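Local atomic coordinates of uncharacterized peroxidase-related protein (PDB entry 2PFX), a protein that is of unknown function but, as a peroxidase-related member of the AhpD-like group, is probably an oxidoreductase. Residues Val79-Asn84 against Met170-Ala175. Residues are numbered along the deposited sequence; the frame is centred on the assembly and turned at random.
Sequences VVSSIN and MTNRVA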
ATOM      1  N   VAL A  79     -12.494  10.887  11.835  1.00 12.95           N
ATOM      2  CA  VAL A  79     -11.181  10.652  11.224  1.00  6.76           C
ATOM      3  C   VAL A  79     -11.015   9.176  10.908  1.00  7.96           C
ATOM      4  O   VAL A  79     -10.586   8.782   9.807  1.00 10.89           O
ATOM      5  CB  VAL A  79     -10.086  11.191  12.152  1.00 10.47           C
ATOM      6  CG1 VAL A  79      -8.717  10.661  11.767  1.00 13.19           C
ATOM      7  CG2 VAL A  79     -10.130  12.713  12.138  1.00  8.84           C
ATOM      8  N   VAL A  80     -11.356   8.291  11.826  1.00 11.61           N
ATOM      9  CA  VAL A  80     -11.347   6.847  11.538  1.00  6.92           C
ATOM     10  C   VAL A  80     -12.206   6.564  10.316  1.00  5.95           C
ATOM     11  O   VAL A  80     -11.748   5.906   9.381  1.00  9.27           O
ATOM     12  CB  VAL A  80     -11.805   6.014  12.747  1.00  8.81           C
ATOM     13  CG1 VAL A  80     -11.821   4.526  12.413  1.00  9.01           C
ATOM     14  CG2 VAL A  80     -10.886   6.265  13.939  1.00  9.94           C
ATOM     15  N   SER A  81     -13.444   7.056  10.291  1.00  7.88           N
ATOM     16  CA  SER A  81     -14.352   6.805   9.185  1.00 13.85           C
ATOM     17  C   SER A  81     -13.868   7.310   7.846  1.00 11.30           C
ATOM     18  O   SER A  81     -14.161   6.772   6.795  1.00  8.57           O
ATOM     19  CB  SER A  81     -15.683   7.519   9.450  1.00 13.86           C
ATOM     20  OG  SER A  81     -16.197   7.133  10.699  1.00 10.39           O
ATOM     21  N   SER A  82     -13.147   8.440   7.894  1.00 10.68           N
ATOM     22  CA  SER A  82     -12.622   9.003   6.662  1.00  8.76           C
ATOM     23  C   SER A  82     -11.570   8.070   6.080  1.00 12.58           C
ATOM     24  O   SER A  82     -11.514   7.804   4.877  1.00 12.72           O
ATOM     25  CB  SER A  82     -12.037  10.396   6.934  1.00 11.80           C
ATOM     26  OG  SER A  82     -11.513  10.972   5.752  1.00 12.99           O
ATOM     27  N   ILE A  83     -10.693   7.555   6.945  1.00  7.00           N
ATOM     28  CA  ILE A  83      -9.651   6.682   6.480  1.00 10.70           C
ATOM     29  C   ILE A  83     -10.233   5.374   5.933  1.00 10.68           C
ATOM     30  O   ILE A  83      -9.731   4.871   4.926  1.00 10.88           O
ATOM     31  CB  ILE A  83      -8.624   6.365   7.582  1.00 12.07           C
ATOM     32  CG1 ILE A  83      -7.843   7.605   8.028  1.00  9.39           C
ATOM     33  CG2 ILE A  83      -7.694   5.246   7.146  1.00 12.27           C
ATOM     34  CD1 ILE A  83      -7.245   7.481   9.406  1.00 16.16           C
ATOM     35  N   ASN A  84     -11.278   4.877   6.578  1.00 10.12           N
ATOM     36  CA  ASN A  84     -11.932   3.670   6.084  1.00  8.73           C
ATOM     37  C   ASN A  84     -13.005   3.922   5.030  1.00 10.24           C
ATOM     38  O   ASN A  84     -13.559   2.944   4.488  1.00  9.53           O
ATOM     39  CB  ASN A  84     -12.597   2.908   7.232  1.00  9.73           C
ATOM     40  CG  ASN A  84     -11.562   2.323   8.175  1.00 10.61           C
ATOM     41  OD1 ASN A  84     -10.483   1.912   7.759  1.00 13.59           O
ATOM     42  ND2 ASN A  84     -11.916   2.293   9.432  1.00  8.64           N
HETATM   43  N   MSE A 170     -14.485  -1.093  14.049  1.00 10.95           N
HETATM   44  CA  MSE A 170     -15.468  -2.177  14.011  1.00 12.33           C
HETATM   45  C   MSE A 170     -16.683  -1.676  13.218  1.00 11.16           C
HETATM   46  O   MSE A 170     -17.082  -2.281  12.230  1.00  9.71           O
HETATM   47  CB  MSE A 170     -15.935  -2.667  15.369  1.00  9.07           C
HETATM   48  CG  MSE A 170     -17.196  -3.544  15.363  1.00  8.81           C
HETATM   49 SE   MSE A 170     -17.619  -4.153  17.157  0.75 10.76          SE
HETATM   50  CE  MSE A 170     -18.535  -2.506  17.548  1.00 42.01           C
ATOM     51  N   THR A 171     -17.242  -0.571  13.681  1.00  8.59           N
ATOM     52  CA  THR A 171     -18.526  -0.162  13.119  1.00  8.55           C
ATOM     53  C   THR A 171     -18.375   0.255  11.679  1.00 10.64           C
ATOM     54  O   THR A 171     -19.268  -0.002  10.859  1.00  9.85           O
ATOM     55  CB  THR A 171     -19.238   0.928  13.946  1.00 12.98           C
ATOM     56  OG1 THR A 171     -18.554   2.174  13.902  1.00 14.78           O
ATOM     57  CG2 THR A 171     -19.278   0.523  15.414  1.00 13.36           C
ATOM     58  N   ASN A 172     -17.257   0.867  11.295  1.00  7.58           N
ATOM     59  CA  ASN A 172     -17.083   1.154   9.872  1.00  6.62           C
ATOM     60  C   ASN A 172     -17.161  -0.105   9.017  1.00  8.92           C
ATOM     61  O   ASN A 172     -17.756  -0.031   7.954  1.00 11.14           O
ATOM     62  CB  ASN A 172     -15.728   1.775   9.596  1.00 11.24           C
ATOM     63  CG  ASN A 172     -15.430   3.120  10.166  1.00 12.97           C
ATOM     64  OD1 ASN A 172     -14.334   3.647   9.984  1.00 11.67           O
ATOM     65  ND2 ASN A 172     -16.404   3.614  10.903  1.00 16.33           N
ATOM     66  N   ARG A 173     -16.558  -1.171   9.517  1.00  7.93           N
ATOM     67  CA  ARG A 173     -16.450  -2.409   8.723  1.00  8.56           C
ATOM     68  C   ARG A 173     -17.800  -3.077   8.589  1.00 14.50           C
ATOM     69  O   ARG A 173     -18.195  -3.577   7.533  1.00 12.75           O
ATOM     70  CB  ARG A 173     -15.380  -3.308   9.362  1.00 10.35           C
ATOM     71  CG  ARG A 173     -13.978  -2.723   9.101  1.00  9.43           C
ATOM     72  CD  ARG A 173     -12.828  -3.601   9.571  1.00  7.26           C
ATOM     73  NE  ARG A 173     -11.620  -3.104   8.918  1.00  6.46           N
ATOM     74  CZ  ARG A 173     -10.859  -2.087   9.250  1.00 13.88           C
ATOM     75  NH1 ARG A 173     -11.149  -1.369  10.323  1.00 12.31           N
ATOM     76  NH2 ARG A 173      -9.801  -1.781   8.510  1.00 13.28           N
ATOM     77  N   VAL A 174     -18.521  -3.077   9.721  1.00 13.75           N
ATOM     78  CA  VAL A 174     -19.856  -3.667   9.677  1.00  9.12           C
ATOM     79  C   VAL A 174     -20.746  -2.876   8.738  1.00 19.14           C
ATOM     80  O   VAL A 174     -21.484  -3.412   7.900  1.00 13.90           O
ATOM     81  CB  VAL A 174     -20.420  -3.707  11.105  1.00 12.80           C
ATOM     82  CG1 VAL A 174     -21.895  -4.123  11.054  1.00 13.61           C
ATOM     83  CG2 VAL A 174     -19.611  -4.647  11.984  1.00 13.80           C
ATOM     84  N   ALA A 175     -20.685  -1.544   8.859  1.00  7.15           N
ATOM     85  CA  ALA A 175     -21.572  -0.721   8.045  1.00  9.14           C
ATOM     86  C   ALA A 175     -21.253  -0.879   6.570  1.00 10.92           C
ATOM     87  O   ALA A 175     -22.136  -1.085   5.751  1.00 12.60           O
ATOM     88  CB  ALA A 175     -21.499   0.747   8.462  1.00  9.98           C
TER
HETATM   89  O   HOH W   1      -8.391   0.637   8.679  1.00 10.99           O
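Asn172 and Asn84 join two helices of an all-helical, AhpD-like fold, helix 70-84 and helix 155-178, whose short segments here run 41° apart with axes 9.9 Å from each other. Asn172 reaches across: with CG beside its own backbone N (chi1 -65°), the amide sets OD1 against the last turns of helix 70-84, 3.3 Å from Ser81 CA and 3.6 Å from Val80 CG1. Asn84 ND2 closes on that oxygen in a 2.8 Å hydrogen bond. The bond is nearly straight (166°): Asn172 OD1 lies almost in the plane of the Asn84 amide, the donor is tilted slightly from the Asn172 carbonyl plane, and the two amide planes stand nearly perpendicular. Asn169 also accepts from ND2 through its OD1, and the same oxygen takes a bond from Arg173 NH1. Ser81 OG lies close to Asn172 ND2 but is hydrogen-bonded back to Ala77 O in its own helix. Arg173, extended from CG to NE, places its guanidinium crosswise to the Asn84 amide, while NE and NH2 bond to Met133 O and Thr134 O of the second subunit. A water in the guanidinium plane links the two side chains, 2.8 Å from Arg173 NH2 and 2.6 Å from Asn84 OD1.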